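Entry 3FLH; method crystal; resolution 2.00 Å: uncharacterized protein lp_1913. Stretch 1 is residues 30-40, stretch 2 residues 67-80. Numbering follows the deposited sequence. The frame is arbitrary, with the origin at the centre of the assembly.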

ATOM      1  N   THR B  30      -0.952  11.961 -27.000  1.00 46.29           N
ATOM      2  CA  THR B  30      -0.272  13.100 -26.404  1.00 42.98           C
ATOM      3  C   THR B  30       1.200  12.776 -26.163  1.00 41.55           C
ATOM      4  O   THR B  30       2.049  13.670 -26.152  1.00 41.59           O
ATOM      5  N   GLY B  31       1.495  11.494 -25.973  1.00 35.19           N
ATOM      6  CA  GLY B  31       2.864  11.067 -25.745  1.00 30.75           C
ATOM      7  C   GLY B  31       3.536  11.805 -24.607  1.00 34.97           C
ATOM      8  O   GLY B  31       4.661  12.292 -24.742  1.00 41.01           O
ATOM      9  N   LYS B  32       2.849  11.893 -23.475  1.00 28.10           N
ATOM     10  CA  LYS B  32       3.397  12.582 -22.316  1.00 27.78           C
ATOM     11  C   LYS B  32       3.915  11.582 -21.280  1.00 25.38           C
ATOM     12  O   LYS B  32       4.756  11.921 -20.450  1.00 31.91           O
ATOM     13  N   TYR B  33       3.425  10.347 -21.339  1.00 25.66           N
ATOM     14  CA  TYR B  33       3.840   9.322 -20.384  1.00 19.73           C
ATOM     15  C   TYR B  33       4.406   8.061 -21.041  1.00 22.11           C
ATOM     16  O   TYR B  33       3.987   7.667 -22.129  1.00 23.73           O
ATOM     17  N   VAL B  34       5.373   7.447 -20.367  1.00 14.56           N
ATOM     18  CA  VAL B  34       5.988   6.203 -20.818  1.00 16.74           C
ATOM     19  C   VAL B  34       5.800   5.255 -19.639  1.00 13.08           C
ATOM     20  O   VAL B  34       6.246   5.541 -18.528  1.00 14.43           O
ATOM     21  N   VAL B  35       5.118   4.145 -19.886  1.00 10.39           N
ATOM     22  CA  VAL B  35       4.827   3.154 -18.859  1.00 14.97           C
ATOM     23  C   VAL B  35       5.946   2.109 -18.779  1.00 17.15           C
ATOM     24  O   VAL B  35       6.370   1.563 -19.805  1.00 14.86           O
ATOM     25  N   LEU B  36       6.419   1.849 -17.562  1.00  7.89           N
ATOM     26  CA  LEU B  36       7.477   0.871 -17.309  1.00 11.93           C
ATOM     27  C   LEU B  36       6.953  -0.264 -16.456  1.00 18.55           C
ATOM     28  O   LEU B  36       6.484  -0.043 -15.334  1.00 12.83           O
ATOM     29  N   ASP B  37       7.035  -1.480 -16.987  1.00 10.42           N
ATOM     30  CA  ASP B  37       6.585  -2.675 -16.274  1.00 11.57           C
ATOM     31  C   ASP B  37       7.800  -3.125 -15.465  1.00 11.12           C
ATOM     32  O   ASP B  37       8.739  -3.684 -16.024  1.00 11.09           O
ATOM     33  N   VAL B  38       7.792  -2.880 -14.160  1.00 15.93           N
ATOM     34  CA  VAL B  38       8.938  -3.252 -13.333  1.00 13.63           C
ATOM     35  C   VAL B  38       8.829  -4.609 -12.644  1.00 16.72           C
ATOM     36  O   VAL B  38       9.575  -4.887 -11.706  1.00 17.14           O
ATOM     37  N   ARG B  39       7.908  -5.451 -13.105  1.00 14.29           N
ATOM     38  CA  ARG B  39       7.740  -6.786 -12.524  1.00 20.26           C
ATOM     39  C   ARG B  39       8.994  -7.620 -12.802  1.00 23.37           C
ATOM     40  O   ARG B  39       9.783  -7.285 -13.683  1.00 20.03           O
ATOM     41  N   ASN B  40       9.177  -8.708 -12.054  1.00 26.80           N
ATOM     42  CA  ASN B  40      10.333  -9.575 -12.258  1.00 23.54           C
ATOM     43  C   ASN B  40      10.239 -10.262 -13.621  1.00 30.35           C
ATOM     44  O   ASN B  40       9.145 -10.562 -14.106  1.00 24.91           O
ATOM     45  N   GLU B  67      18.820   4.512 -20.765  1.00 35.39           N
ATOM     46  CA  GLU B  67      18.201   4.364 -22.082  1.00 31.52           C
ATOM     47  C   GLU B  67      16.885   5.128 -22.126  1.00 30.60           C
ATOM     48  O   GLU B  67      16.146   5.053 -23.107  1.00 28.52           O
ATOM     49  N   LEU B  68      16.594   5.864 -21.059  1.00 27.13           N
ATOM     50  CA  LEU B  68      15.340   6.604 -20.977  1.00 29.44           C
ATOM     51  C   LEU B  68      15.441   8.074 -21.377  1.00 27.00           C
ATOM     52  O   LEU B  68      16.428   8.745 -21.088  1.00 31.83           O
ATOM     53  N   ASP B  69      14.406   8.561 -22.053  1.00 36.81           N
ATOM     54  CA  ASP B  69      14.353   9.953 -22.487  1.00 37.32           C
ATOM     55  C   ASP B  69      14.011  10.816 -21.275  1.00 36.98           C
ATOM     56  O   ASP B  69      12.977  10.614 -20.638  1.00 39.51           O
ATOM     57  N   PRO B  70      14.870  11.796 -20.947  1.00 38.52           N
ATOM     58  CA  PRO B  70      14.666  12.691 -19.803  1.00 37.63           C
ATOM     59  C   PRO B  70      13.493  13.662 -19.923  1.00 37.47           C
ATOM     60  O   PRO B  70      13.060  14.244 -18.928  1.00 42.81           O
ATOM     61  N   ALA B  71      12.982  13.834 -21.136  1.00 31.75           N
ATOM     62  CA  ALA B  71      11.860  14.739 -21.375  1.00 35.05           C
ATOM     63  C   ALA B  71      10.514  14.056 -21.136  1.00 32.59           C
ATOM     64  O   ALA B  71       9.474  14.710 -21.122  1.00 38.53           O
ATOM     65  N   LYS B  72      10.538  12.741 -20.946  1.00 28.94           N
ATOM     66  CA  LYS B  72       9.312  11.980 -20.729  1.00 22.52           C
ATOM     67  C   LYS B  72       9.005  11.755 -19.247  1.00 25.05           C
ATOM     68  O   LYS B  72       9.897  11.803 -18.401  1.00 21.45           O
ATOM     69  N   THR B  73       7.736  11.516 -18.938  1.00 19.20           N
ATOM     70  CA  THR B  73       7.345  11.237 -17.566  1.00 16.06           C
ATOM     71  C   THR B  73       7.083   9.740 -17.504  1.00 17.07           C
ATOM     72  O   THR B  73       6.328   9.194 -18.310  1.00 17.30           O
ATOM     73  N   TYR B  74       7.723   9.070 -16.552  1.00 16.69           N
ATOM     74  CA  TYR B  74       7.575   7.628 -16.422  1.00 14.31           C
ATOM     75  C   TYR B  74       6.578   7.182 -15.371  1.00 12.20           C
ATOM     76  O   TYR B  74       6.462   7.790 -14.311  1.00 20.08           O
ATOM     77  N   VAL B  75       5.847   6.120 -15.692  1.00 15.10           N
ATOM     78  CA  VAL B  75       4.854   5.542 -14.790  1.00 17.14           C
ATOM     79  C   VAL B  75       5.260   4.083 -14.580  1.00 14.98           C
ATOM     80  O   VAL B  75       5.320   3.306 -15.530  1.00 14.29           O
ATOM     81  N   VAL B  76       5.544   3.714 -13.338  1.00 13.42           N
ATOM     82  CA  VAL B  76       5.956   2.349 -13.042  1.00 10.48           C
ATOM     83  C   VAL B  76       4.820   1.548 -12.409  1.00 13.04           C
ATOM     84  O   VAL B  76       3.896   2.123 -11.843  1.00 12.51           O
ATOM     85  N   TYR B  77       4.890   0.222 -12.516  1.00 12.87           N
ATOM     86  CA  TYR B  77       3.882  -0.640 -11.908  1.00 15.85           C
ATOM     87  C   TYR B  77       4.372  -2.071 -11.723  1.00 10.54           C
ATOM     88  O   TYR B  77       5.161  -2.585 -12.518  1.00 10.90           O
ATOM     89  N   ASP B  78       3.908  -2.704 -10.652  1.00  7.08           N
ATOM     90  CA  ASP B  78       4.254  -4.087 -10.370  1.00  7.82           C
ATOM     91  C   ASP B  78       2.933  -4.816 -10.563  1.00 14.66           C
ATOM     92  O   ASP B  78       1.933  -4.195 -10.948  1.00 11.34           O
ATOM     93  N   TRP B  79       2.904  -6.114 -10.300  1.00 12.06           N
ATOM     94  CA  TRP B  79       1.668  -6.857 -10.507  1.00 15.64           C
ATOM     95  C   TRP B  79       0.545  -6.376  -9.602  1.00 17.25           C
ATOM     96  O   TRP B  79      -0.626  -6.411  -9.978  1.00 13.51           O
ATOM     97  N   THR B  80       0.902  -5.899  -8.416  1.00 17.12           N
ATOM     98  CA  THR B  80      -0.103  -5.421  -7.483  1.00 22.27           C
ATOM     99  C   THR B  80       0.431  -4.214  -6.717  1.00 16.56           C
ATOM    100  O   THR B  80       1.644  -4.038  -6.584  1.00 20.12           O
TER

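Strands 33-37 and 73-77 run parallel, their axes 28° apart and 4.6 Å at closest approach. Each residue from Tyr33 to Asp37 is bridged to its partner from Thr73 to Tyr77, and the two side chains of each pair lie on the same face of the sheet. The backbone ladder fixes this register: Val34 N donates to Thr73 O (2.9 Å), Val75 N to Val34 O (2.9 Å), Leu36 N to Val75 O (2.7 Å, 175° at the hydrogen) and Val38 N to Tyr77 O (3.1 Å). Together the stretches bury 921 Å².

Apolar packing differs between the faces. On the face of Val34, Leu36, Tyr74 and Val76, Leu36 (chi1 m, chi2 t) is the hub: its CD1 lies 3.8 Å from Tyr74 CD1, 4.2 Å from Val76 CG1 and 4.3 Å from Leu68 CD1, Leu68 pointing toward the first stretch. Val34 (t) sets CB 3.5 Å from CE1 of Tyr74 (m), and its CG2 is 3.8 Å from Lys72 CB. Beyond the strand, Val38 (m) extends this cluster, with CG1 4.0 Å from Val76 CB.

The other face carries Tyr33, Val35, Asp37, Thr73, Val75 and Tyr77. Tyr33 (m) receives Thr73 CG2 at its ring edge, 3.6 Å from CD1, while Tyr33 CB lies 4.2 Å from Val75 CG2. Tyr77 adopts chi1 p (74°), and the end of its side chain comes nearer the first stretch. Val35 CG1 meets the ring edge, 3.3 Å from Tyr77 CE2, whereas Asp37 CA sits over a face, 4.0 Å from the ring centroid and 20° off its normal, a CH-pi contact.

Polar side chains secure both ends. Tyr77 OH makes a weak hydrogen bond to Asp37 OD2 at 2.6 Å. The same carboxylate, with Asp37 in chi1 t, also holds Arg39: NH2 forms a salt bridge with OD2 of Asp37 (2.9 Å), and Arg39 NE donates to Asp37 OD1 (2.9 Å). The CA-to-CB bond of Arg39 points sideways, and its chain runs alongside the second stretch, with CG 3.3 Å from Asp78 OD1 and CD 3.9 Å from Trp79 CB. At the opposite end of the pairing, the CA-to-CB bond of Lys72 points sideways, but m, m, t, t chi angles carry NZ to Gly31 O, a 2.8 Å hydrogen bond.

Two waters bridge the stretches. Water 1 donates to Lys32 O (2.7 Å from its O) and Ala71 O (3.3 Å); water 2 accepts from Asn40 N (2.9 Å) and donates to Asp78 OD1 (3.0 Å from the water O).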

ATOM      1  CB  THR B  30      -0.931  13.490 -25.077  1.00 42.23           C
ATOM      2  OG1 THR B  30      -2.337  13.667 -25.283  1.00 47.71           O
ATOM      3  CG2 THR B  30      -0.336  14.783 -24.552  1.00 45.83           C
ATOM      4  CB  LYS B  32       2.325  13.477 -21.683  1.00 34.99           C
ATOM      5  CG  LYS B  32       2.854  14.463 -20.646  1.00 44.50           C
ATOM      6  CD  LYS B  32       1.730  15.019 -19.767  1.00 46.12           C
ATOM      7  CE  LYS B  32       0.691  15.806 -20.568  1.00 54.05           C
ATOM      8  NZ  LYS B  32       1.230  17.074 -21.157  1.00 53.94           N
ATOM      9  CB  TYR B  33       2.653   8.932 -19.493  1.00 19.85           C
ATOM     10  CG  TYR B  33       2.018  10.095 -18.767  1.00 23.73           C
ATOM     11  CD1 TYR B  33       2.732  10.815 -17.809  1.00 23.96           C
ATOM     12  CD2 TYR B  33       0.711  10.492 -19.052  1.00 19.62           C
ATOM     13  CE1 TYR B  33       2.163  11.909 -17.151  1.00 19.55           C
ATOM     14  CE2 TYR B  33       0.133  11.583 -18.399  1.00 27.63           C
ATOM     15  CZ  TYR B  33       0.869  12.286 -17.449  1.00 24.92           C
ATOM     16  OH  TYR B  33       0.306  13.366 -16.800  1.00 20.76           O
ATOM     17  CB  VAL B  34       7.500   6.368 -21.114  1.00 12.64           C
ATOM     18  CG1 VAL B  34       8.119   5.009 -21.466  1.00 21.17           C
ATOM     19  CG2 VAL B  34       7.700   7.349 -22.264  1.00 12.82           C
ATOM     20  CB  VAL B  35       3.476   2.434 -19.171  1.00 15.37           C
ATOM     21  CG1 VAL B  35       3.153   1.406 -18.097  1.00 11.35           C
ATOM     22  CG2 VAL B  35       2.349   3.457 -19.268  1.00 13.09           C
ATOM     23  CB  LEU B  36       8.656   1.509 -16.568  1.00 10.41           C
ATOM     24  CG  LEU B  36       9.275   2.770 -17.164  1.00 11.86           C
ATOM     25  CD1 LEU B  36      10.437   3.231 -16.279  1.00 10.10           C
ATOM     26  CD2 LEU B  36       9.762   2.483 -18.588  1.00 12.70           C
ATOM     27  CB  ASP B  37       6.194  -3.766 -17.283  1.00  6.65           C
ATOM     28  CG  ASP B  37       5.518  -4.950 -16.638  1.00  8.56           C
ATOM     29  OD1 ASP B  37       5.985  -5.410 -15.570  1.00 14.32           O
ATOM     30  OD2 ASP B  37       4.503  -5.437 -17.200  1.00 14.08           O
ATOM     31  CB  VAL B  38       9.223  -2.177 -12.262  1.00  8.70           C
ATOM     32  CG1 VAL B  38       9.429  -0.822 -12.934  1.00 11.46           C
ATOM     33  CG2 VAL B  38       8.076  -2.105 -11.270  1.00 10.49           C
ATOM     34  CB  ARG B  39       6.524  -7.498 -13.138  1.00 14.05           C
ATOM     35  CG  ARG B  39       5.153  -6.919 -12.789  1.00 15.04           C
ATOM     36  CD  ARG B  39       4.039  -7.689 -13.512  1.00 12.76           C
ATOM     37  NE  ARG B  39       4.151  -7.567 -14.967  1.00 15.22           N
ATOM     38  CZ  ARG B  39       3.567  -8.382 -15.844  1.00 16.22           C
ATOM     39  NH1 ARG B  39       2.818  -9.395 -15.426  1.00 12.54           N
ATOM     40  NH2 ARG B  39       3.738  -8.186 -17.148  1.00  9.92           N
ATOM     41  CB  ASN B  40      10.439 -10.620 -11.139  1.00 32.92           C
ATOM     42  CG  ASN B  40       9.125 -11.334 -10.869  1.00 46.29           C
ATOM     43  OD1 ASN B  40       8.539 -11.188  -9.793  1.00 50.72           O
ATOM     44  ND2 ASN B  40       8.658 -12.111 -11.843  1.00 44.33           N
ATOM     45  CB  GLU B  67      17.914   2.889 -22.364  1.00 32.10           C
ATOM     46  CG  GLU B  67      18.869   1.932 -21.688  1.00 39.71           C
ATOM     47  CD  GLU B  67      18.439   0.485 -21.834  1.00 43.87           C
ATOM     48  OE1 GLU B  67      17.215   0.227 -21.848  1.00 35.63           O
ATOM     49  OE2 GLU B  67      19.322  -0.394 -21.918  1.00 54.10           O
ATOM     50  CB  LEU B  68      14.771   6.490 -19.556  1.00 30.44           C
ATOM     51  CG  LEU B  68      14.583   5.068 -19.003  1.00 25.73           C
ATOM     52  CD1 LEU B  68      14.044   5.139 -17.587  1.00 27.30           C
ATOM     53  CD2 LEU B  68      13.642   4.274 -19.895  1.00 20.06           C
ATOM     54  CB  ASP B  69      13.276  10.132 -23.554  1.00 35.88           C
ATOM     55  CG  ASP B  69      13.347  11.485 -24.228  1.00 36.90           C
ATOM     56  OD1 ASP B  69      13.467  12.500 -23.512  1.00 40.39           O
ATOM     57  OD2 ASP B  69      13.281  11.531 -25.473  1.00 42.11           O
ATOM     58  CB  PRO B  70      16.005  13.411 -19.695  1.00 40.47           C
ATOM     59  CG  PRO B  70      16.426  13.520 -21.123  1.00 41.99           C
ATOM     60  CD  PRO B  70      16.113  12.142 -21.662  1.00 42.78           C
ATOM     61  CB  ALA B  71      11.923  15.272 -22.804  1.00 27.71           C
ATOM     62  CB  LYS B  72       9.422  10.619 -21.423  1.00 18.62           C
ATOM     63  CG  LYS B  72       9.576  10.684 -22.933  1.00 26.63           C
ATOM     64  CD  LYS B  72       8.280  11.115 -23.604  1.00 38.00           C
ATOM     65  CE  LYS B  72       8.403  11.073 -25.127  1.00 37.88           C
ATOM     66  NZ  LYS B  72       7.110  11.376 -25.788  1.00 27.85           N
ATOM     67  CB  THR B  73       6.082  12.022 -17.155  1.00 16.54           C
ATOM     68  OG1 THR B  73       6.389  13.419 -17.124  1.00 19.65           O
ATOM     69  CG2 THR B  73       5.606  11.595 -15.768  1.00 14.42           C
ATOM     70  CB  TYR B  74       8.954   7.030 -16.158  1.00 16.54           C
ATOM     71  CG  TYR B  74       9.860   7.241 -17.346  1.00 17.65           C
ATOM     72  CD1 TYR B  74       9.839   6.355 -18.425  1.00 13.23           C
ATOM     73  CD2 TYR B  74      10.652   8.385 -17.446  1.00 11.80           C
ATOM     74  CE1 TYR B  74      10.582   6.608 -19.575  1.00 15.02           C
ATOM     75  CE2 TYR B  74      11.395   8.646 -18.593  1.00 12.75           C
ATOM     76  CZ  TYR B  74      11.352   7.753 -19.651  1.00  8.82           C
ATOM     77  OH  TYR B  74      12.075   8.007 -20.785  1.00 12.14           O
ATOM     78  CB  VAL B  75       3.426   5.604 -15.404  1.00 14.82           C
ATOM     79  CG1 VAL B  75       2.405   5.012 -14.443  1.00 14.12           C
ATOM     80  CG2 VAL B  75       3.062   7.056 -15.727  1.00 23.72           C
ATOM     81  CB  VAL B  76       7.166   2.333 -12.068  1.00  8.36           C
ATOM     82  CG1 VAL B  76       8.343   3.080 -12.671  1.00 12.92           C
ATOM     83  CG2 VAL B  76       6.769   2.967 -10.745  1.00  8.09           C
ATOM     84  CB  TYR B  77       2.590  -0.643 -12.742  1.00 11.13           C
ATOM     85  CG  TYR B  77       2.673  -1.425 -14.041  1.00 12.71           C
ATOM     86  CD1 TYR B  77       2.547  -2.822 -14.052  1.00  7.13           C
ATOM     87  CD2 TYR B  77       2.856  -0.767 -15.259  1.00 13.57           C
ATOM     88  CE1 TYR B  77       2.599  -3.536 -15.247  1.00 11.63           C
ATOM     89  CE2 TYR B  77       2.908  -1.472 -16.459  1.00 15.09           C
ATOM     90  CZ  TYR B  77       2.776  -2.845 -16.445  1.00 11.98           C
ATOM     91  OH  TYR B  77       2.788  -3.529 -17.631  1.00 13.17           O
ATOM     92  CB  ASP B  78       4.768  -4.239  -8.927  1.00 15.99           C
ATOM     93  CG  ASP B  78       5.373  -5.621  -8.647  1.00 19.88           C
ATOM     94  OD1 ASP B  78       5.568  -6.416  -9.595  1.00 18.90           O
ATOM     95  OD2 ASP B  78       5.668  -5.913  -7.470  1.00 17.22           O
ATOM     96  CB  TRP B  79       1.901  -8.363 -10.328  1.00 20.48           C
ATOM     97  CG  TRP B  79       2.215  -8.812  -8.933  1.00 15.43           C
ATOM     98  CD1 TRP B  79       3.390  -8.653  -8.257  1.00 21.68           C
ATOM     99  CD2 TRP B  79       1.341  -9.531  -8.059  1.00 17.88           C
ATOM    100  NE1 TRP B  79       3.304  -9.239  -7.011  1.00 17.32           N
ATOM    101  CE2 TRP B  79       2.054  -9.784  -6.865  1.00 25.28           C
ATOM    102  CE3 TRP B  79       0.022  -9.991  -8.171  1.00 25.51           C
ATOM    103  CZ2 TRP B  79       1.490 -10.479  -5.785  1.00 21.15           C
ATOM    104  CZ3 TRP B  79      -0.539 -10.683  -7.096  1.00 30.91           C
ATOM    105  CH2 TRP B  79       0.197 -10.918  -5.921  1.00 19.41           C
ATOM    106  CB  THR B  80      -0.498  -6.551  -6.498  1.00 24.81           C
ATOM    107  OG1 THR B  80      -1.709  -6.198  -5.824  1.00 33.29           O
ATOM    108  CG2 THR B  80       0.605  -6.773  -5.473  1.00 22.39           C
TER
HETATM  109  O   HOH W   1       6.317  14.074 -20.458  1.00 37.09           O
HETATM  110  O   HOH W   2       7.099  -8.957 -10.047  1.00 27.28           O